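Local coordinates for translation initiation factor eIF2B subunit beta (Schizosaccharomyces pombe, PDB 5B04), which forms part of the eIF2B complex, which catalyses the exchange of GDP for GTP on the gamma subunit of the initiation factor eIF2, at residues Glu209-Gln214 and Arg276-Leu282; Val237-Phe241 and Asp267-Phe271; Thr284-Asn290 and Lys321-Pro327; Ile333-Pro339 and Ile356-Tyr361. All blocks are in the same frame, centred on the assembly; numbering follows the deposited sequence.

Overall arrangement
Following the chain from its N terminus, strand 210-214 enters the parallel part of the mixed sheet, and contact 1 closes the loop on it when strand 279-282 arrives as its neighbour. Contact 2 is nested inside that loop, joining the end of strand 234-238 to D267 and the start of helix 270-273; the two touch through strands 210-214 and 234-238. The chain then leaves for the antiparallel sheet, where contact 3 binds 284-290 to 321-327, closing a loop that holds strands 293-296 and 313-316. Contact 4 closes a shorter loop after it, pairing 333-339 with 356-361 at the far edge of that sheet. None cross. L288 and P327 of contact 3 meet I333 of contact 4.

Contact 1 of 4, residues Glu209-Gln214 and Arg276-Leu282; sequences EIILTQ and RVNKVIL
E209 OE2 has two charged partners: K279 NZ, in a weak, long salt bridge (3.4 Å), and R276 of the second copy of this subunit. The lysine chain runs extended and then bends at its last torsion (chi4 49°), bringing the ammonium to the carboxylate. The same carboxylate lies stacked over the amide of N278, their planes 20° apart. N278 brackets I210 with side chain and backbone: its OD1 accepts I210 N at 3.0 Å on an in-plane lone pair, while its backbone N donates to I210 O at 3.0 Å, so a side chain stands in for one strand bond before regular parallel pairing starts. From there L212 N bonds to K279 O (3.0 Å) and I281 N to L212 O (2.9 Å), and T213, with OG1 anti to the backbone N (chi1 -169°), adds a side-chain bond past the ladder, giving its hydroxyl to I281 O at 2.7 Å. On one face L212 CB packs on V277 CG1 and L212 CD2 lies alongside V280 CG2; on the other, I211 CG2 rests against I281 CD1 at 3.7 Å. These are inner strands of a Rossmann-like sheet. Strand 234-238 bonds to the other edge of 210-214, helix 299-308 packs over L212 and V280, and helix 218-228 lies against T213 and I281.

Contact 2 of 4, residues Val237-Phe241 and Asp267-Phe271; sequences VAEGF and DATIF
A238, the last residue of strand 234-238, sets its methyl against the CG1 branch of I270, with A238 CB and I270 CG1 4.0 Å apart; this is the apolar part of the contact. At E239 the chain leaves the strand. The carbonyl O of E239 faces the carboxylate of D267, a meeting of two acceptors that makes no hydrogen bond and whose closeness is doubtful at this resolution. The E239 side chain crosses that of D267 at about a right angle, the two carboxylate planes 46° apart and E239 OE2 4.0 Å from D267 OD2. E239 OE1 has its own partners, H249 of the same chain and R302 of a neighbouring delta subunit, which probably fix this carboxylate. G240 is the centre of an inverse gamma turn, which brings F241 N back toward E239 O in a weak bond. The same F241 N also reaches D267 OD2 at 3.4 Å, again weakly and well off straight (132°). F241 CB lies 3.6 Å from D267 OD2, but with CG anti to the backbone N (chi1 -170°) the ring swings away from the aspartate. Loops gathered at the C-terminal ends of adjacent parallel strands, here 234-238 and 261-265 joined through helix 245-257, are characteristic of a Rossmann-like beta-alpha-beta unit.

Contact 3 of 4, residues Thr284-Asn290 and Lys321-Pro327; sequences THAILGN and KLSPVYP. With PO4 (phosphate ion), chain M.
K321 stretches alongside the backbone of T284 and H285, extended beyond CG, its methylenes passing close to the carbonyl oxygens of T284 and H285. The ammonium then meets T284 O, K321 NZ to O being 3.0 Å, and a phosphate ion beyond it, in a bond modelled too short for its length to be trusted. That phosphate, probably from the crystallisation liquor, is also held by S217, K218 and T219. Replacing K321 by an alanine would probably leave T284 O without this donor and the phosphate without one of its grips. Further on, I287 bridges to L322: I287 N meets K321 O nearly straight (2.7 Å, 176°) and S323 N returns to I287 O at 2.8 Å, while I287 CG2 nestles on L322 CD1. This single bridge hangs the loop on edge strand 286-287 of the antiparallel sheet, just after a classic beta bulge in which H285 and A286 both face V294. L288 is the main bump: its two methyls part, CD2 going to V325 CG2 (3.8 Å) and CD1 to P327 CB (3.6 Å), so the leucine fills the hollow between them. G289, with no side chain, passes beneath the loop, and its N bonds to V325 O at 2.9 Å. N290 wedges beside P327, its CB 3.5 Å from Y326 CE1 and its amide lying against P327 CG while OD1 accepts the backbone N of G292.

Contact 4 of 4, residues Ile333-Pro339 and Ile356-Tyr361; sequences IIQLSSP and ILNPYY
An edge strand of the antiparallel sheet is added here, short strand 336-337, within 333-339, running antiparallel beside strand 354-364, whose I356 also carries the sheet on into a strand of a delta subunit. L336 and P359 form a non-hydrogen-bonded pair, and beside it Y360 N bonds to Q335 O at 3.1 Å. With its ring carbon CG set between the backbone N and the carbonyl carbon (chi1 59°), Y360 lays its ring alongside Q335, CZ 3.4 Å from Q335 CB, and presents its edge to S337 N. Its hydroxyl bonds to Y293 of the epsilon subunit. A leucine at Y360 would probably leave Q335 CB and S337 less well covered, and that epsilon tyrosine without this hydroxyl partner. The side chains of I334 and P359 lie side by side, CG2 of I334 against CB of P359. N358 ND2, also bonded to N243, donates to S338 O at 3.1 Å and 153°, close to its own amide plane. Last, P339 CB rests on I356 CG2 at 3.5 Å.

Contact 1 of 4, residues Glu209-Gln214 and Arg276-Leu282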
loop_
_atom_site.group_PDB
_atom_site.type_symbol
_atom_site.label_atom_id
_atom_site.label_comp_id
_atom_site.label_asym_id
_atom_site.label_seq_id
_atom_site.Cartn_x
_atom_site.Cartn_y
_atom_site.Cartn_z
ATOM N N GLU C 209 0.504 -15.648 2.544
ATOM C CA GLU C 209 1.052 -14.297 2.502
ATOM C C GLU C 209 2.359 -14.297 1.718
ATOM O O GLU C 209 2.992 -15.340 1.555
ATOM C CB GLU C 209 1.282 -13.748 3.914
ATOM C CG GLU C 209 0.035 -13.204 4.593
ATOM C CD GLU C 209 0.358 -12.387 5.832
ATOM O OE1 GLU C 209 1.456 -12.572 6.399
ATOM O OE2 GLU C 209 -0.484 -11.557 6.237
ATOM N N ILE C 210 2.756 -13.128 1.227
ATOM C CA ILE C 210 4.023 -12.993 0.520
ATOM C C ILE C 210 4.968 -12.079 1.292
ATOM O O ILE C 210 4.646 -10.922 1.563
ATOM C CB ILE C 210 3.827 -12.447 -0.904
ATOM C CG1 ILE C 210 3.099 -13.478 -1.767
ATOM C CG2 ILE C 210 5.167 -12.092 -1.529
ATOM C CD1 ILE C 210 2.986 -13.084 -3.224
ATOM N N ILE C 211 6.136 -12.609 1.642
ATOM C CA ILE C 211 7.095 -11.876 2.458
ATOM C C ILE C 211 8.353 -11.512 1.678
ATOM O O ILE C 211 8.990 -12.373 1.073
ATOM C CB ILE C 211 7.502 -12.687 3.700
ATOM C CG1 ILE C 211 6.259 -13.155 4.458
ATOM C CG2 ILE C 211 8.412 -11.866 4.600
ATOM C CD1 ILE C 211 5.346 -12.027 4.885
ATOM N N LEU C 212 8.706 -10.231 1.694
ATOM C CA LEU C 212 9.942 -9.781 1.070
ATOM C C LEU C 212 11.044 -9.627 2.106
ATOM O O LEU C 212 10.867 -8.963 3.128
ATOM C CB LEU C 212 9.737 -8.458 0.333
ATOM C CG LEU C 212 11.018 -7.841 -0.237
ATOM C CD1 LEU C 212 11.625 -8.748 -1.297
ATOM C CD2 LEU C 212 10.757 -6.453 -0.799
ATOM N N THR C 213 12.184 -10.252 1.838
ATOM C CA THR C 213 13.355 -10.099 2.687
ATOM C C THR C 213 14.582 -9.884 1.813
ATOM O O THR C 213 14.545 -10.131 0.606
ATOM C CB THR C 213 13.569 -11.322 3.598
ATOM O OG1 THR C 213 14.558 -11.014 4.589
ATOM C CG2 THR C 213 14.020 -12.525 2.786
ATOM N N GLN C 214 15.666 -9.414 2.418
ATOM C CA GLN C 214 16.888 -9.160 1.673
ATOM C C GLN C 214 18.110 -9.672 2.423
ATOM O O GLN C 214 18.150 -9.646 3.653
ATOM C CB GLN C 214 17.042 -7.666 1.385
ATOM C CG GLN C 214 18.079 -7.354 0.324
ATOM C CD GLN C 214 18.559 -5.922 0.387
ATOM O OE1 GLN C 214 18.775 -5.283 -0.642
ATOM N NE2 GLN C 214 18.739 -5.415 1.600
ATOM N N ARG C 276 2.748 -6.884 -4.749
ATOM C CA ARG C 276 2.131 -8.132 -4.314
ATOM C C ARG C 276 2.764 -8.643 -3.023
ATOM O O ARG C 276 2.627 -9.817 -2.679
ATOM C CB ARG C 276 2.241 -9.196 -5.410
ATOM C CG ARG C 276 1.794 -8.721 -6.784
ATOM C CD ARG C 276 0.292 -8.492 -6.855
ATOM N NE ARG C 276 -0.409 -9.621 -7.463
ATOM C CZ ARG C 276 -1.109 -10.524 -6.784
ATOM N NH1 ARG C 276 -1.213 -10.432 -5.465
ATOM N NH2 ARG C 276 -1.711 -11.516 -7.425
ATOM N N VAL C 277 3.456 -7.759 -2.313
ATOM C CA VAL C 277 4.096 -8.122 -1.054
ATOM C C VAL C 277 3.297 -7.608 0.138
ATOM O O VAL C 277 2.938 -6.432 0.194
ATOM C CB VAL C 277 5.536 -7.575 -0.965
ATOM C CG1 VAL C 277 6.140 -7.891 0.396
ATOM C CG2 VAL C 277 6.396 -8.149 -2.076
ATOM N N ASN C 278 3.026 -8.498 1.089
ATOM C CA ASN C 278 2.289 -8.135 2.293
ATOM C C ASN C 278 3.175 -7.474 3.341
ATOM O O ASN C 278 2.814 -6.444 3.912
ATOM C CB ASN C 278 1.619 -9.370 2.899
ATOM C CG ASN C 278 0.540 -9.945 2.006
ATOM O OD1 ASN C 278 0.677 -11.048 1.478
ATOM N ND2 ASN C 278 -0.547 -9.200 1.837
ATOM N N LYS C 279 4.334 -8.073 3.594
ATOM C CA LYS C 279 5.217 -7.610 4.658
ATOM C C LYS C 279 6.688 -7.662 4.262
ATOM O O LYS C 279 7.119 -8.564 3.544
ATOM C CB LYS C 279 5.005 -8.446 5.924
ATOM C CG LYS C 279 3.663 -8.237 6.604
ATOM C CD LYS C 279 3.374 -9.341 7.607
ATOM C CE LYS C 279 2.093 -9.064 8.374
ATOM N NZ LYS C 279 0.964 -8.717 7.467
ATOM N N VAL C 280 7.450 -6.685 4.741
ATOM C CA VAL C 280 8.901 -6.707 4.613
ATOM C C VAL C 280 9.519 -7.120 5.943
ATOM O O VAL C 280 9.246 -6.513 6.980
ATOM C CB VAL C 280 9.466 -5.337 4.183
ATOM C CG1 VAL C 280 10.917 -5.189 4.619
ATOM C CG2 VAL C 280 9.339 -5.161 2.683
ATOM N N ILE C 281 10.339 -8.163 5.913
ATOM C CA ILE C 281 11.026 -8.619 7.114
ATOM C C ILE C 281 12.536 -8.533 6.924
ATOM O O ILE C 281 13.117 -9.270 6.126
ATOM C CB ILE C 281 10.628 -10.056 7.485
ATOM C CG1 ILE C 281 9.141 -10.110 7.845
ATOM C CG2 ILE C 281 11.470 -10.558 8.645
ATOM C CD1 ILE C 281 8.665 -11.477 8.280
ATOM N N LEU C 282 13.163 -7.623 7.659
ATOM C CA LEU C 282 14.590 -7.377 7.512
ATOM C C LEU C 282 15.370 -7.688 8.779
ATOM O O LEU C 282 14.875 -7.508 9.892
ATOM C CB LEU C 282 14.843 -5.922 7.115
ATOM C CG LEU C 282 14.404 -5.472 5.723
ATOM C CD1 LEU C 282 14.855 -4.044 5.468
ATOM C CD2 LEU C 282 14.951 -6.410 4.660
#

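Contact 2 of 4, residues Val237-Phe241 and Asp267-Phe271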
loop_
_atom_site.group_PDB
_atom_site.type_symbol
_atom_site.label_atom_id
_atom_site.label_comp_id
_atom_site.label_asym_id
_atom_site.label_seq_id
_atom_site.Cartn_x
_atom_site.Cartn_y
_atom_site.Cartn_z
ATOM N N VAL C 237 13.338 -13.541 -1.706
ATOM C CA VAL C 237 14.646 -13.189 -1.175
ATOM C C VAL C 237 15.441 -12.359 -2.172
ATOM O O VAL C 237 15.876 -12.859 -3.210
ATOM C CB VAL C 237 15.469 -14.438 -0.804
ATOM C CG1 VAL C 237 16.859 -14.035 -0.329
ATOM C CG2 VAL C 237 14.752 -15.249 0.262
ATOM N N ALA C 238 15.619 -11.082 -1.856
ATOM C CA ALA C 238 16.487 -10.227 -2.647
ATOM C C ALA C 238 17.933 -10.477 -2.243
ATOM O O ALA C 238 18.293 -10.310 -1.077
ATOM C CB ALA C 238 16.120 -8.763 -2.460
ATOM N N GLU C 239 18.751 -10.901 -3.200
ATOM C CA GLU C 239 20.173 -11.103 -2.951
ATOM C C GLU C 239 20.797 -9.799 -2.474
ATOM O O GLU C 239 20.398 -8.722 -2.908
ATOM C CB GLU C 239 20.882 -11.605 -4.211
ATOM C CG GLU C 239 20.715 -10.687 -5.406
ATOM C CD GLU C 239 21.692 -10.990 -6.521
ATOM O OE1 GLU C 239 22.044 -12.174 -6.705
ATOM O OE2 GLU C 239 22.110 -10.039 -7.213
ATOM N N GLY C 240 21.764 -9.893 -1.570
ATOM C CA GLY C 240 22.399 -8.705 -1.033
ATOM C C GLY C 240 23.650 -8.335 -1.802
ATOM O O GLY C 240 24.694 -8.065 -1.208
ATOM N N PHE C 241 23.541 -8.319 -3.127
ATOM C CA PHE C 241 24.688 -8.064 -3.986
ATOM C C PHE C 241 25.310 -6.697 -3.712
ATOM O O PHE C 241 24.596 -5.707 -3.586
ATOM C CB PHE C 241 24.290 -8.164 -5.458
ATOM C CG PHE C 241 25.458 -8.156 -6.387
ATOM C CD1 PHE C 241 26.180 -9.309 -6.605
ATOM C CD2 PHE C 241 25.863 -6.991 -7.012
ATOM C CE1 PHE C 241 27.262 -9.304 -7.439
ATOM C CE2 PHE C 241 26.955 -6.990 -7.853
ATOM C CZ PHE C 241 27.654 -8.149 -8.067
ATOM N N ASP C 267 18.435 -7.237 -7.021
ATOM C CA ASP C 267 18.062 -6.065 -6.233
ATOM C C ASP C 267 17.248 -5.061 -7.040
ATOM O O ASP C 267 16.497 -4.264 -6.476
ATOM C CB ASP C 267 19.307 -5.383 -5.668
ATOM C CG ASP C 267 19.990 -6.213 -4.604
ATOM O OD1 ASP C 267 19.545 -6.162 -3.437
ATOM O OD2 ASP C 267 20.969 -6.914 -4.934
ATOM N N ALA C 268 17.399 -5.096 -8.359
ATOM C CA ALA C 268 16.677 -4.178 -9.231
ATOM C C ALA C 268 15.193 -4.523 -9.288
ATOM O O ALA C 268 14.355 -3.662 -9.552
ATOM C CB ALA C 268 17.278 -4.194 -10.627
ATOM N N THR C 269 14.875 -5.786 -9.027
ATOM C CA THR C 269 13.512 -6.285 -9.164
ATOM C C THR C 269 12.650 -5.969 -7.939
ATOM O O THR C 269 11.443 -6.208 -7.944
ATOM C CB THR C 269 13.511 -7.811 -9.403
ATOM O OG1 THR C 269 14.652 -8.171 -10.191
ATOM C CG2 THR C 269 12.243 -8.248 -10.127
ATOM N N ILE C 270 13.275 -5.420 -6.900
ATOM C CA ILE C 270 12.599 -5.160 -5.628
ATOM C C ILE C 270 11.326 -4.326 -5.774
ATOM O O ILE C 270 10.271 -4.702 -5.262
ATOM C CB ILE C 270 13.544 -4.452 -4.636
ATOM C CG1 ILE C 270 14.636 -5.416 -4.170
ATOM C CG2 ILE C 270 12.771 -3.928 -3.435
ATOM C CD1 ILE C 270 15.666 -4.781 -3.269
ATOM N N PHE C 271 11.423 -3.203 -6.478
ATOM C CA PHE C 271 10.273 -2.325 -6.673
ATOM C C PHE C 271 9.179 -3.013 -7.484
ATOM O O PHE C 271 7.991 -2.856 -7.199
ATOM C CB PHE C 271 10.701 -1.029 -7.369
ATOM C CG PHE C 271 9.621 0.022 -7.426
ATOM C CD1 PHE C 271 8.660 0.002 -8.427
ATOM C CD2 PHE C 271 9.578 1.039 -6.487
ATOM C CE1 PHE C 271 7.674 0.968 -8.481
ATOM C CE2 PHE C 271 8.594 2.009 -6.538
ATOM C CZ PHE C 271 7.641 1.973 -7.537
#

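Contact 3 of 4, residues Thr284-Asn290 and Lys321-Pro327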
loop_
_atom_site.group_PDB
_atom_site.type_symbol
_atom_site.label_atom_id
_atom_site.label_comp_id
_atom_site.label_asym_id
_atom_site.label_seq_id
_atom_site.Cartn_x
_atom_site.Cartn_y
_atom_site.Cartn_z
ATOM N N THR C 284 19.104 -6.738 10.763
ATOM C CA THR C 284 19.907 -5.529 10.856
ATOM C C THR C 284 21.259 -5.827 11.489
ATOM O O THR C 284 21.410 -6.798 12.229
ATOM C CB THR C 284 19.187 -4.431 11.666
ATOM O OG1 THR C 284 19.947 -3.217 11.614
ATOM C CG2 THR C 284 19.016 -4.855 13.113
ATOM N N HIS C 285 22.245 -4.993 11.177
ATOM C CA HIS C 285 23.570 -5.128 11.764
ATOM C C HIS C 285 23.611 -4.440 13.122
ATOM O O HIS C 285 24.241 -4.930 14.059
ATOM C CB HIS C 285 24.637 -4.544 10.836
ATOM C CG HIS C 285 25.976 -4.381 11.482
ATOM N ND1 HIS C 285 26.842 -5.435 11.677
ATOM C CD2 HIS C 285 26.597 -3.286 11.980
ATOM C CE1 HIS C 285 27.939 -4.997 12.268
ATOM N NE2 HIS C 285 27.817 -3.696 12.462
ATOM N N ALA C 286 22.926 -3.305 13.222
ATOM C CA ALA C 286 22.866 -2.551 14.467
ATOM C C ALA C 286 21.711 -1.557 14.460
ATOM O O ALA C 286 21.289 -1.085 13.404
ATOM C CB ALA C 286 24.182 -1.825 14.711
ATOM N N ILE C 287 21.201 -1.250 15.648
ATOM C CA ILE C 287 20.181 -0.222 15.804
ATOM C C ILE C 287 20.735 0.896 16.678
ATOM O O ILE C 287 21.093 0.670 17.833
ATOM C CB ILE C 287 18.893 -0.780 16.431
ATOM C CG1 ILE C 287 18.441 -2.040 15.690
ATOM C CG2 ILE C 287 17.798 0.275 16.423
ATOM C CD1 ILE C 287 17.273 -2.745 16.343
ATOM N N LEU C 288 20.809 2.101 16.123
ATOM C CA LEU C 288 21.451 3.215 16.811
ATOM C C LEU C 288 20.527 3.904 17.810
ATOM O O LEU C 288 19.397 3.469 18.032
ATOM C CB LEU C 288 21.972 4.229 15.795
ATOM C CG LEU C 288 22.995 3.658 14.814
ATOM C CD1 LEU C 288 23.523 4.749 13.908
ATOM C CD2 LEU C 288 24.134 2.968 15.554
ATOM N N GLY C 289 21.025 4.983 18.406
ATOM C CA GLY C 289 20.325 5.671 19.476
ATOM C C GLY C 289 19.002 6.298 19.083
ATOM O O GLY C 289 18.053 6.292 19.868
ATOM N N ASN C 290 18.933 6.839 17.872
ATOM C CA ASN C 290 17.717 7.499 17.410
ATOM C C ASN C 290 16.706 6.509 16.842
ATOM O O ASN C 290 15.622 6.896 16.407
ATOM C CB ASN C 290 18.050 8.561 16.359
ATOM C CG ASN C 290 18.470 7.962 15.032
ATOM O OD1 ASN C 290 19.056 6.881 14.982
ATOM N ND2 ASN C 290 18.172 8.665 13.947
ATOM N N LYS C 321 21.956 -5.638 19.783
ATOM C CA LYS C 321 22.338 -4.815 18.640
ATOM C C LYS C 321 21.855 -3.379 18.815
ATOM O O LYS C 321 22.006 -2.550 17.917
ATOM C CB LYS C 321 21.780 -5.397 17.340
ATOM C CG LYS C 321 22.274 -6.795 17.006
ATOM C CD LYS C 321 21.719 -7.254 15.667
ATOM C CE LYS C 321 22.074 -8.702 15.378
ATOM N NZ LYS C 321 21.474 -9.172 14.099
ATOM N N LEU C 322 21.270 -3.091 19.972
ATOM C CA LEU C 322 20.760 -1.757 20.262
ATOM C C LEU C 322 21.831 -0.899 20.933
ATOM O O LEU C 322 22.127 -1.070 22.115
ATOM C CB LEU C 322 19.513 -1.844 21.144
ATOM C CG LEU C 322 18.725 -0.555 21.382
ATOM C CD1 LEU C 322 18.355 0.106 20.065
ATOM C CD2 LEU C 322 17.477 -0.841 22.204
ATOM N N SER C 323 22.409 0.020 20.167
ATOM C CA SER C 323 23.479 0.879 20.663
ATOM C C SER C 323 22.979 2.302 20.895
ATOM O O SER C 323 22.172 2.814 20.121
ATOM C CB SER C 323 24.653 0.882 19.682
ATOM O OG SER C 323 25.733 1.656 20.173
ATOM N N PRO C 324 23.458 2.948 21.970
ATOM C CA PRO C 324 23.006 4.297 22.329
ATOM C C PRO C 324 23.654 5.417 21.514
ATOM O O PRO C 324 23.189 6.554 21.595
ATOM C CB PRO C 324 23.405 4.410 23.802
ATOM C CG PRO C 324 24.593 3.532 23.925
ATOM C CD PRO C 324 24.353 2.377 22.992
ATOM N N VAL C 325 24.699 5.109 20.752
ATOM C CA VAL C 325 25.403 6.134 19.984
ATOM C C VAL C 325 24.477 6.811 18.977
ATOM O O VAL C 325 23.677 6.152 18.313
ATOM C CB VAL C 325 26.625 5.555 19.240
ATOM C CG1 VAL C 325 27.746 5.247 20.220
ATOM C CG2 VAL C 325 26.238 4.315 18.453
ATOM N N TYR C 326 24.581 8.132 18.879
ATOM C CA TYR C 326 23.736 8.892 17.967
ATOM C C TYR C 326 24.421 9.096 16.620
ATOM O O TYR C 326 25.564 9.552 16.562
ATOM C CB TYR C 326 23.361 10.246 18.572
ATOM C CG TYR C 326 22.276 10.964 17.805
ATOM C CD1 TYR C 326 20.936 10.703 18.055
ATOM C CD2 TYR C 326 22.590 11.895 16.822
ATOM C CE1 TYR C 326 19.939 11.351 17.355
ATOM C CE2 TYR C 326 21.598 12.549 16.115
ATOM C CZ TYR C 326 20.274 12.272 16.386
ATOM O OH TYR C 326 19.279 12.916 15.688
ATOM N N PRO C 327 23.717 8.759 15.530
ATOM C CA PRO C 327 24.231 8.907 14.164
ATOM C C PRO C 327 24.409 10.365 13.754
ATOM O O PRO C 327 23.653 10.858 12.916
ATOM C CB PRO C 327 23.153 8.235 13.310
ATOM C CG PRO C 327 21.912 8.336 14.124
ATOM C CD PRO C 327 22.356 8.196 15.548
HETATM P P PO4 M . 21.564 -11.788 12.050
HETATM O O1 PO4 M . 21.871 -11.544 13.508
HETATM O O2 PO4 M . 21.907 -10.552 11.250
HETATM O O3 PO4 M . 20.095 -12.096 11.891
HETATM O O4 PO4 M . 22.377 -12.958 11.548
#

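Contact 4 of 4, residues Ile333-Pro339 and Ile356-Tyr361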
loop_
_atom_site.group_PDB
_atom_site.type_symbol
_atom_site.label_atom_id
_atom_site.label_comp_id
_atom_site.label_asym_id
_atom_site.label_seq_id
_atom_site.Cartn_x
_atom_site.Cartn_y
_atom_site.Cartn_z
ATOM N N ILE C 333 29.629 6.132 9.643
ATOM C CA ILE C 333 28.935 4.893 9.966
ATOM C C ILE C 333 29.017 3.883 8.825
ATOM O O ILE C 333 29.286 2.702 9.047
ATOM C CB ILE C 333 27.462 5.170 10.313
ATOM C CG1 ILE C 333 27.368 5.808 11.699
ATOM C CG2 ILE C 333 26.644 3.893 10.265
ATOM C CD1 ILE C 333 26.039 6.453 11.984
ATOM N N ILE C 334 28.792 4.350 7.601
ATOM C CA ILE C 334 28.888 3.485 6.432
ATOM C C ILE C 334 30.344 3.112 6.161
ATOM O O ILE C 334 31.202 3.981 6.011
ATOM C CB ILE C 334 28.286 4.148 5.171
ATOM C CG1 ILE C 334 26.757 4.055 5.186
ATOM C CG2 ILE C 334 28.813 3.482 3.909
ATOM C CD1 ILE C 334 26.073 5.067 6.077
ATOM N N GLN C 335 30.615 1.813 6.116
ATOM C CA GLN C 335 31.947 1.324 5.790
ATOM C C GLN C 335 32.016 0.920 4.324
ATOM O O GLN C 335 31.012 0.518 3.736
ATOM C CB GLN C 335 32.325 0.141 6.684
ATOM C CG GLN C 335 32.403 0.480 8.161
ATOM C CD GLN C 335 33.379 1.603 8.445
ATOM O OE1 GLN C 335 33.042 2.576 9.120
ATOM N NE2 GLN C 335 34.597 1.473 7.932
ATOM N N LEU C 336 33.200 1.033 3.735
ATOM C CA LEU C 336 33.397 0.646 2.344
ATOM C C LEU C 336 34.395 -0.498 2.237
ATOM O O LEU C 336 35.518 -0.402 2.729
ATOM C CB LEU C 336 33.873 1.836 1.506
ATOM C CG LEU C 336 32.829 2.834 0.994
ATOM C CD1 LEU C 336 32.226 3.655 2.124
ATOM C CD2 LEU C 336 33.433 3.742 -0.068
ATOM N N SER C 337 33.976 -1.585 1.599
ATOM C CA SER C 337 34.866 -2.709 1.351
ATOM C C SER C 337 35.643 -2.480 0.061
ATOM O O SER C 337 35.711 -1.358 -0.441
ATOM C CB SER C 337 34.083 -4.020 1.275
ATOM O OG SER C 337 34.949 -5.118 1.040
ATOM N N SER C 338 36.217 -3.548 -0.477
ATOM C CA SER C 338 37.025 -3.453 -1.685
ATOM C C SER C 338 36.172 -3.275 -2.937
ATOM O O SER C 338 35.060 -3.796 -3.013
ATOM C CB SER C 338 37.904 -4.698 -1.829
ATOM O OG SER C 338 38.729 -4.613 -2.979
ATOM N N PRO C 339 36.695 -2.529 -3.925
ATOM C CA PRO C 339 36.088 -2.426 -5.256
ATOM C C PRO C 339 35.995 -3.792 -5.926
ATOM O O PRO C 339 35.215 -3.982 -6.859
ATOM C CB PRO C 339 37.057 -1.513 -6.013
ATOM C CG PRO C 339 37.727 -0.717 -4.954
ATOM C CD PRO C 339 37.868 -1.649 -3.792
ATOM N N ILE C 356 35.434 3.444 -8.164
ATOM C CA ILE C 356 34.576 2.311 -7.835
ATOM C C ILE C 356 34.351 2.229 -6.329
ATOM O O ILE C 356 35.301 2.156 -5.552
ATOM C CB ILE C 356 35.159 0.974 -8.339
ATOM C CG1 ILE C 356 35.165 0.926 -9.871
ATOM C CG2 ILE C 356 34.339 -0.187 -7.812
ATOM C CD1 ILE C 356 36.389 1.538 -10.520
ATOM N N LEU C 357 33.083 2.243 -5.926
ATOM C CA LEU C 357 32.728 2.313 -4.515
ATOM C C LEU C 357 31.833 1.155 -4.084
ATOM O O LEU C 357 30.756 0.950 -4.640
ATOM C CB LEU C 357 32.033 3.642 -4.218
ATOM C CG LEU C 357 32.797 4.893 -4.654
ATOM C CD1 LEU C 357 31.946 6.139 -4.465
ATOM C CD2 LEU C 357 34.105 5.010 -3.888
ATOM N N ASN C 358 32.286 0.407 -3.083
ATOM C CA ASN C 358 31.515 -0.712 -2.552
ATOM C C ASN C 358 31.259 -0.582 -1.054
ATOM O O ASN C 358 32.015 -1.114 -0.241
ATOM C CB ASN C 358 32.229 -2.035 -2.838
ATOM C CG ASN C 358 31.508 -3.230 -2.237
ATOM O OD1 ASN C 358 30.280 -3.247 -2.142
ATOM N ND2 ASN C 358 32.272 -4.231 -1.819
ATOM N N PRO C 359 30.194 0.139 -0.681
ATOM C CA PRO C 359 29.781 0.171 0.725
ATOM C C PRO C 359 29.024 -1.100 1.088
ATOM O O PRO C 359 28.232 -1.577 0.274
ATOM C CB PRO C 359 28.873 1.400 0.794
ATOM C CG PRO C 359 28.300 1.508 -0.577
ATOM C CD PRO C 359 29.369 1.024 -1.523
ATOM N N TYR C 360 29.266 -1.653 2.272
ATOM C CA TYR C 360 28.547 -2.858 2.673
ATOM C C TYR C 360 27.586 -2.588 3.826
ATOM O O TYR C 360 27.017 -3.516 4.400
ATOM C CB TYR C 360 29.523 -3.990 3.031
ATOM C CG TYR C 360 30.506 -3.709 4.147
ATOM C CD1 TYR C 360 30.178 -3.970 5.472
ATOM C CD2 TYR C 360 31.780 -3.224 3.872
ATOM C CE1 TYR C 360 31.080 -3.732 6.492
ATOM C CE2 TYR C 360 32.689 -2.984 4.887
ATOM C CZ TYR C 360 32.334 -3.240 6.195
ATOM O OH TYR C 360 33.234 -3.002 7.208
ATOM N N TYR C 361 27.398 -1.312 4.145
ATOM C CA TYR C 361 26.389 -0.902 5.114
ATOM C C TYR C 361 25.423 0.111 4.504
ATOM O O TYR C 361 25.830 1.004 3.761
ATOM C CB TYR C 361 27.037 -0.304 6.365
ATOM C CG TYR C 361 27.697 -1.315 7.277
ATOM C CD1 TYR C 361 27.273 -2.636 7.307
ATOM C CD2 TYR C 361 28.739 -0.942 8.115
ATOM C CE1 TYR C 361 27.874 -3.561 8.140
ATOM C CE2 TYR C 361 29.345 -1.857 8.952
ATOM C CZ TYR C 361 28.909 -3.165 8.961
ATOM O OH TYR C 361 29.513 -4.079 9.794
#